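Local coordinates for putative mandelate racemase (Bordetella bronchiseptica, PDB 3OZM), which is a putative member of the mandelate racemase branch of the enolase superfamily and binds D-xylaric acid beside a magnesium ion, probably acting on acid sugars, at residues K30-M35 / K376-I381; C223-E228 / R249-E254. All coordinates share one frame; numbering follows the deposited sequence.

Interaction 1: residues K30-M35 / K376-I381. With DXL (D-xylaric acid), chain J.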
loop_
_atom_site.group_PDB
_atom_site.type_symbol
_atom_site.label_atom_id
_atom_site.label_comp_id
_atom_site.label_asym_id
_atom_site.label_seq_id
_atom_site.Cartn_x
_atom_site.Cartn_y
_atom_site.Cartn_z
ATOM N N LYS A 30 18.534 -29.549 -2.835
ATOM C CA LYS A 30 19.019 -28.800 -1.674
ATOM C C LYS A 30 20.200 -29.519 -1.021
ATOM O O LYS A 30 20.179 -30.744 -0.845
ATOM C CB LYS A 30 17.894 -28.564 -0.662
ATOM C CG LYS A 30 16.674 -27.827 -1.251
ATOM C CD LYS A 30 15.660 -27.423 -0.166
ATOM C CE LYS A 30 14.354 -26.981 -0.822
ATOM N NZ LYS A 30 14.622 -25.866 -1.773
ATOM N N LEU A 31 21.229 -28.755 -0.669
ATOM C CA LEU A 31 22.452 -29.328 -0.105
ATOM C C LEU A 31 22.679 -28.760 1.300
ATOM O O LEU A 31 22.965 -29.486 2.250
ATOM C CB LEU A 31 23.641 -29.009 -1.010
ATOM C CG LEU A 31 23.497 -29.456 -2.475
ATOM C CD1 LEU A 31 24.628 -28.928 -3.343
ATOM C CD2 LEU A 31 23.391 -30.981 -2.595
ATOM N N ASN A 32 22.524 -27.447 1.421
ATOM C CA ASN A 32 22.690 -26.763 2.701
ATOM C C ASN A 32 21.674 -25.629 2.790
ATOM O O ASN A 32 21.449 -24.932 1.809
ATOM C CB ASN A 32 24.107 -26.192 2.817
ATOM C CG ASN A 32 25.180 -27.275 2.947
ATOM O OD1 ASN A 32 25.340 -27.882 4.008
ATOM N ND2 ASN A 32 25.917 -27.515 1.864
ATOM N N ARG A 33 21.043 -25.448 3.944
ATOM C CA ARG A 33 20.140 -24.312 4.095
ATOM C C ARG A 33 20.943 -23.113 4.582
ATOM O O ARG A 33 21.563 -23.141 5.655
ATOM C CB ARG A 33 18.958 -24.624 5.016
ATOM C CG ARG A 33 18.076 -25.778 4.540
ATOM C CD ARG A 33 17.604 -25.600 3.080
ATOM N NE ARG A 33 16.738 -24.430 2.900
ATOM C CZ ARG A 33 15.414 -24.413 3.085
ATOM N NH1 ARG A 33 14.754 -25.503 3.462
ATOM N NH2 ARG A 33 14.736 -23.287 2.895
ATOM N N GLN A 34 20.948 -22.067 3.766
ATOM C CA GLN A 34 21.801 -20.914 3.996
ATOM C C GLN A 34 21.010 -19.619 4.052
ATOM O O GLN A 34 19.848 -19.564 3.636
ATOM C CB GLN A 34 22.848 -20.829 2.883
ATOM C CG GLN A 34 23.663 -22.119 2.738
ATOM C CD GLN A 34 24.832 -21.989 1.769
ATOM O OE1 GLN A 34 24.840 -21.132 0.877
ATOM N NE2 GLN A 34 25.834 -22.847 1.947
ATOM N N MET A 35 21.662 -18.574 4.548
ATOM C CA MET A 35 21.068 -17.241 4.585
ATOM C C MET A 35 22.134 -16.197 4.842
ATOM O O MET A 35 23.250 -16.508 5.298
ATOM C CB MET A 35 19.995 -17.129 5.686
ATOM C CG MET A 35 20.566 -17.128 7.106
ATOM S SD MET A 35 19.262 -17.002 8.352
ATOM C CE MET A 35 18.682 -15.321 8.028
ATOM N N LYS A 376 31.323 -21.408 5.327
ATOM C CA LYS A 376 32.699 -21.684 4.916
ATOM C C LYS A 376 32.820 -22.063 3.443
ATOM O O LYS A 376 33.726 -22.799 3.060
ATOM C CB LYS A 376 33.311 -22.778 5.796
ATOM C CG LYS A 376 33.202 -22.499 7.277
ATOM C CD LYS A 376 33.966 -23.537 8.087
ATOM C CE LYS A 376 33.647 -23.415 9.570
ATOM N NZ LYS A 376 33.792 -22.009 10.050
ATOM N N GLY A 377 31.910 -21.559 2.615
ATOM C CA GLY A 377 31.970 -21.812 1.187
ATOM C C GLY A 377 31.147 -22.990 0.689
ATOM O O GLY A 377 31.213 -23.331 -0.494
ATOM N N GLU A 378 30.376 -23.610 1.577
ATOM C CA GLU A 378 29.485 -24.705 1.185
ATOM C C GLU A 378 28.459 -24.200 0.177
ATOM O O GLU A 378 28.037 -23.046 0.249
ATOM C CB GLU A 378 28.741 -25.271 2.401
ATOM C CG GLU A 378 29.638 -25.798 3.510
ATOM C CD GLU A 378 29.875 -24.775 4.603
ATOM O OE1 GLU A 378 29.770 -23.561 4.321
ATOM O OE2 GLU A 378 30.166 -25.186 5.743
ATOM N N PRO A 379 28.043 -25.063 -0.760
ATOM C CA PRO A 379 26.995 -24.645 -1.696
ATOM C C PRO A 379 25.611 -24.875 -1.099
ATOM O O PRO A 379 25.447 -25.727 -0.225
ATOM C CB PRO A 379 27.209 -25.582 -2.890
ATOM C CG PRO A 379 27.718 -26.847 -2.273
ATOM C CD PRO A 379 28.474 -26.453 -0.998
ATOM N N ALA A 380 24.618 -24.121 -1.565
ATOM C CA ALA A 380 23.268 -24.242 -1.016
ATOM C C ALA A 380 22.461 -25.279 -1.781
ATOM O O ALA A 380 21.683 -26.037 -1.199
ATOM C CB ALA A 380 22.554 -22.897 -1.063
ATOM N N ILE A 381 22.647 -25.316 -3.094
ATOM C CA ILE A 381 21.721 -26.061 -3.932
ATOM C C ILE A 381 22.395 -26.492 -5.223
ATOM O O ILE A 381 23.267 -25.793 -5.742
ATOM C CB ILE A 381 20.445 -25.213 -4.198
ATOM C CG1 ILE A 381 19.308 -26.059 -4.765
ATOM C CG2 ILE A 381 20.746 -24.004 -5.079
ATOM C CD1 ILE A 381 17.960 -25.351 -4.690
HETATM O OAA DXL J . 12.187 -25.646 -2.904
HETATM O OAB DXL J . 13.522 -23.288 -3.205
HETATM O OAC DXL J . 9.613 -22.889 -5.091
HETATM O OAD DXL J . 8.854 -22.443 -1.594
HETATM O OAE DXL J . 11.384 -25.421 -4.955
HETATM C CAF DXL J . 11.929 -24.976 -3.918
HETATM C CAG DXL J . 12.283 -23.486 -3.909
HETATM C CAH DXL J . 11.182 -22.690 -3.185
HETATM C CAI DXL J . 9.784 -23.104 -3.682
HETATM C CAJ DXL J . 8.636 -22.529 -2.821
HETATM O OAK DXL J . 7.551 -22.221 -3.369
HETATM O OAL DXL J . 11.450 -21.290 -3.317
#

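Interaction 2: residues C223-E228 / R249-E254. With MG (magnesium ion), chain I; DXL (D-xylaric acid), chain J.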
loop_
_atom_site.group_PDB
_atom_site.type_symbol
_atom_site.label_atom_id
_atom_site.label_comp_id
_atom_site.label_asym_id
_atom_site.label_seq_id
_atom_site.Cartn_x
_atom_site.Cartn_y
_atom_site.Cartn_z
ATOM N N CYS A 223 -7.391 -28.645 -7.429
ATOM C CA CYS A 223 -6.245 -27.941 -6.841
ATOM C C CYS A 223 -6.487 -26.443 -6.671
ATOM O O CYS A 223 -7.182 -25.798 -7.458
ATOM C CB CYS A 223 -4.979 -28.150 -7.667
ATOM S SG CYS A 223 -4.416 -29.866 -7.691
ATOM N N TYR A 224 -5.866 -25.893 -5.640
ATOM C CA TYR A 224 -6.102 -24.520 -5.256
ATOM C C TYR A 224 -5.358 -23.568 -6.181
ATOM O O TYR A 224 -5.923 -22.563 -6.638
ATOM C CB TYR A 224 -5.666 -24.343 -3.801
ATOM C CG TYR A 224 -5.962 -22.986 -3.226
ATOM C CD1 TYR A 224 -7.218 -22.692 -2.695
ATOM C CD2 TYR A 224 -5.001 -21.994 -3.229
ATOM C CE1 TYR A 224 -7.491 -21.442 -2.164
ATOM C CE2 TYR A 224 -5.262 -20.745 -2.707
ATOM C CZ TYR A 224 -6.506 -20.472 -2.178
ATOM O OH TYR A 224 -6.750 -19.218 -1.660
ATOM N N TRP A 225 -4.098 -23.889 -6.464
ATOM C CA TRP A 225 -3.325 -23.116 -7.427
ATOM C C TRP A 225 -2.244 -23.908 -8.150
ATOM O O TRP A 225 -1.834 -24.989 -7.705
ATOM C CB TRP A 225 -2.755 -21.820 -6.802
ATOM C CG TRP A 225 -1.536 -21.904 -5.888
ATOM C CD1 TRP A 225 -0.419 -22.691 -6.034
ATOM C CD2 TRP A 225 -1.288 -21.071 -4.740
ATOM N NE1 TRP A 225 0.484 -22.427 -5.012
ATOM C CE2 TRP A 225 -0.024 -21.435 -4.215
ATOM C CE3 TRP A 225 -2.020 -20.058 -4.102
ATOM C CZ2 TRP A 225 0.520 -20.825 -3.071
ATOM C CZ3 TRP A 225 -1.487 -19.461 -2.965
ATOM C CH2 TRP A 225 -0.222 -19.847 -2.464
ATOM N N PHE A 226 -1.802 -23.334 -9.265
ATOM C CA PHE A 226 -0.747 -23.875 -10.124
ATOM C C PHE A 226 0.345 -22.822 -10.115
ATOM O O PHE A 226 0.212 -21.781 -10.766
ATOM C CB PHE A 226 -1.324 -24.007 -11.544
ATOM C CG PHE A 226 -0.513 -24.865 -12.495
ATOM C CD1 PHE A 226 0.644 -25.532 -12.098
ATOM C CD2 PHE A 226 -0.949 -25.015 -13.805
ATOM C CE1 PHE A 226 1.346 -26.337 -13.016
ATOM C CE2 PHE A 226 -0.256 -25.798 -14.721
ATOM C CZ PHE A 226 0.883 -26.470 -14.321
ATOM N N GLU A 227 1.404 -23.082 -9.354
ATOM C CA GLU A 227 2.477 -22.121 -9.113
ATOM C C GLU A 227 3.657 -22.315 -10.062
ATOM O O GLU A 227 4.065 -23.444 -10.330
ATOM C CB GLU A 227 2.951 -22.261 -7.662
ATOM C CG GLU A 227 4.229 -21.510 -7.317
ATOM C CD GLU A 227 4.505 -21.504 -5.825
ATOM O OE1 GLU A 227 3.635 -21.918 -5.029
ATOM O OE2 GLU A 227 5.606 -21.066 -5.440
ATOM N N GLU A 228 4.218 -21.197 -10.535
ATOM C CA GLU A 228 5.260 -21.195 -11.559
ATOM C C GLU A 228 5.103 -22.337 -12.579
ATOM O O GLU A 228 6.001 -23.167 -12.743
ATOM C CB GLU A 228 6.665 -21.231 -10.932
ATOM C CG GLU A 228 7.099 -19.942 -10.187
ATOM C CD GLU A 228 8.613 -19.933 -9.903
ATOM O OE1 GLU A 228 9.156 -20.993 -9.524
ATOM O OE2 GLU A 228 9.266 -18.876 -10.079
ATOM N N ARG A 249 -6.210 -21.429 -9.566
ATOM C CA ARG A 249 -5.516 -20.146 -9.656
ATOM C C ARG A 249 -4.149 -20.282 -10.324
ATOM O O ARG A 249 -3.381 -21.197 -10.026
ATOM C CB ARG A 249 -5.344 -19.559 -8.253
ATOM C CG ARG A 249 -6.667 -19.339 -7.518
ATOM C CD ARG A 249 -6.483 -19.286 -5.999
ATOM N NE ARG A 249 -7.770 -19.093 -5.322
ATOM C CZ ARG A 249 -8.660 -20.058 -5.105
ATOM N NH1 ARG A 249 -8.416 -21.303 -5.512
ATOM N NH2 ARG A 249 -9.801 -19.777 -4.486
ATOM N N ILE A 250 -3.824 -19.360 -11.224
ATOM C CA ILE A 250 -2.464 -19.286 -11.738
ATOM C C ILE A 250 -1.630 -18.399 -10.812
ATOM O O ILE A 250 -1.950 -17.227 -10.610
ATOM C CB ILE A 250 -2.414 -18.732 -13.167
ATOM C CG1 ILE A 250 -3.341 -19.552 -14.073
ATOM C CG2 ILE A 250 -0.980 -18.738 -13.676
ATOM C CD1 ILE A 250 -3.164 -21.066 -13.920
ATOM N N ALA A 251 -0.574 -18.968 -10.238
ATOM C CA ALA A 251 0.212 -18.257 -9.228
ATOM C C ALA A 251 1.678 -18.167 -9.633
ATOM O O ALA A 251 2.228 -19.109 -10.196
ATOM C CB ALA A 251 0.081 -18.962 -7.883
ATOM N N THR A 252 2.315 -17.029 -9.347
ATOM C CA THR A 252 3.751 -16.909 -9.551
ATOM C C THR A 252 4.254 -15.679 -8.804
ATOM O O THR A 252 3.461 -14.825 -8.432
ATOM C CB THR A 252 4.122 -16.852 -11.063
ATOM O OG1 THR A 252 5.545 -16.933 -11.229
ATOM C CG2 THR A 252 3.586 -15.582 -11.736
ATOM N N GLY A 253 5.553 -15.616 -8.541
ATOM C CA GLY A 253 6.104 -14.385 -8.019
ATOM C C GLY A 253 7.394 -14.518 -7.246
ATOM O O GLY A 253 8.066 -13.525 -7.031
ATOM N N GLU A 254 7.751 -15.728 -6.835
ATOM C CA GLU A 254 8.985 -15.858 -6.070
ATOM C C GLU A 254 10.210 -15.418 -6.863
ATOM O O GLU A 254 11.226 -15.041 -6.282
ATOM C CB GLU A 254 9.161 -17.277 -5.549
ATOM C CG GLU A 254 9.679 -18.246 -6.565
ATOM C CD GLU A 254 9.530 -19.665 -6.069
ATOM O OE1 GLU A 254 10.511 -20.431 -6.034
ATOM O OE2 GLU A 254 8.413 -20.006 -5.690
HETATM MG MG MG I . 7.609 -22.006 -5.584
HETATM O OAA DXL J . 12.187 -25.646 -2.904
HETATM O OAB DXL J . 13.522 -23.288 -3.205
HETATM O OAC DXL J . 9.613 -22.889 -5.091
HETATM O OAD DXL J . 8.854 -22.443 -1.594
HETATM O OAE DXL J . 11.384 -25.421 -4.955
HETATM C CAF DXL J . 11.929 -24.976 -3.918
HETATM C CAG DXL J . 12.283 -23.486 -3.909
HETATM C CAH DXL J . 11.182 -22.690 -3.185
HETATM C CAI DXL J . 9.784 -23.104 -3.682
HETATM C CAJ DXL J . 8.636 -22.529 -2.821
HETATM O OAK DXL J . 7.551 -22.221 -3.369
HETATM O OAL DXL J . 11.450 -21.290 -3.317
HETATM O O HOH W 1 8.024 -16.480 -9.831
HETATM O O HOH W 2 7.968 -21.988 -7.652
#

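Interaction 1: residues K30-M35 / K376-I381
The carbonyl oxygen of Ala380 is gripped by two successive backbone amides of the other segment, Leu31 N at 2.8 Å and Asn32 N at 3.1 Å, both arriving from the same face of its plane. Two side-chain amides extend the bonding along residues 378-380. Asn32 ND2 donates to Pro379 O at 2.8 Å, almost in line with the C=O bond and within the plane of its own amide. Gln34, one methylene longer, stretches farther: its chain is extended beyond CG (chi2 -172°), which carries NE2 to 2.8 Å from Glu378 O, where it sits above the carbonyl plane. Ser14 OG also pairs with this NE2. Amide side chains suit these places because their N-H groups can reach carbonyls of a segment that forms no regular strand; Glu378 O also accepts from Trp375 NE1. Small Ala380 lets its CB rest 3.5 Å from Gln34 OE1, while Leu31 CD1 reaches Pro379 CG at 3.9 Å, the two side chains crossing at about a right angle. Lys30 turns from the tail toward the ligand, and a bend at chi4 (-57°) brings NZ to 2.7 Å from the xylarate oxygen OAA, with a weaker bond to OAB; its positive charge suits an acid ligand. The tail that follows helix 367-371 thus lies against the start of strand 32-42, the middle strand of the antiparallel N-terminal sheet, with strand 5-16 touching Asn32 and Glu378.

Interaction 2: residues C223-E228 / R249-E254
The guanidinium of Arg249 lies flat over one face of the Tyr224 ring, the planes 9° apart and the centres 3.8 Å from each other, a cation-pi stack. At the guanidinium edge sits Tyr224 O, which takes an in-plane bond from NH1 at 3.0 Å and a second from Arg249 N. The Tyr224 chi1 of -175° swings the ring under the guanidinium; Tyr224 thus offers Arg249 its ring face and its carbonyl oxygen. Trp225 CE3 meets the tyrosine ring edge. The Trp225 indole has Ala251 CB over one face, 4.0 Å from the centroid of its five-membered ring; a methyl is small enough to fit beneath so broad a group. Strands 225-227 and 249-252 pair in parallel: Phe226 N and O bond Arg249 O and Ala251 N, and Glu228 N bonds Ala251 O.

Three acids gather at the C-terminal ends of the strands: Glu227 closes strand 225-227, and Glu228 and Glu254 follow the strands. Glu227 OE2 and Glu254 OE2, only 3.0 Å apart, each bind magnesium at 2.2 Å, and the metal probably offsets their mutual repulsion. Xylarate OAC and OAK, a water and Asp201 share that ion. Lys171 pairs with Glu227 OE1, and ligand OAL donates to Glu254 OE1. In the second shell, Glu228 OE2 accepts from Asn255 and from another water that also bonds Thr252 OG1. Carboxylates at the C-terminal ends of consecutive parallel barrel strands, converging on one magnesium, are the hallmark of the enolase superfamily active site.

How the interactions relate
Interactions 1 and 2 face each other across the bound D-xylaric acid: their centres lie 26 Å apart and their nearest atoms about 8 Å, without touching. Along the chain, interaction 2 is nested inside the long loop closed by interaction 1, whose segments come from near the N-terminus and near the C-terminus. The two share no sheet. Interaction 1 joins the antiparallel N-terminal sheet to the tail of the chain, whereas interaction 2 belongs to the parallel barrel, within the unit of strand 225-227, helix 235-243 and strand 249-252. The barrel side provides metal ligands and the N-terminal side a lysine, consistent with a pocket built between both domains.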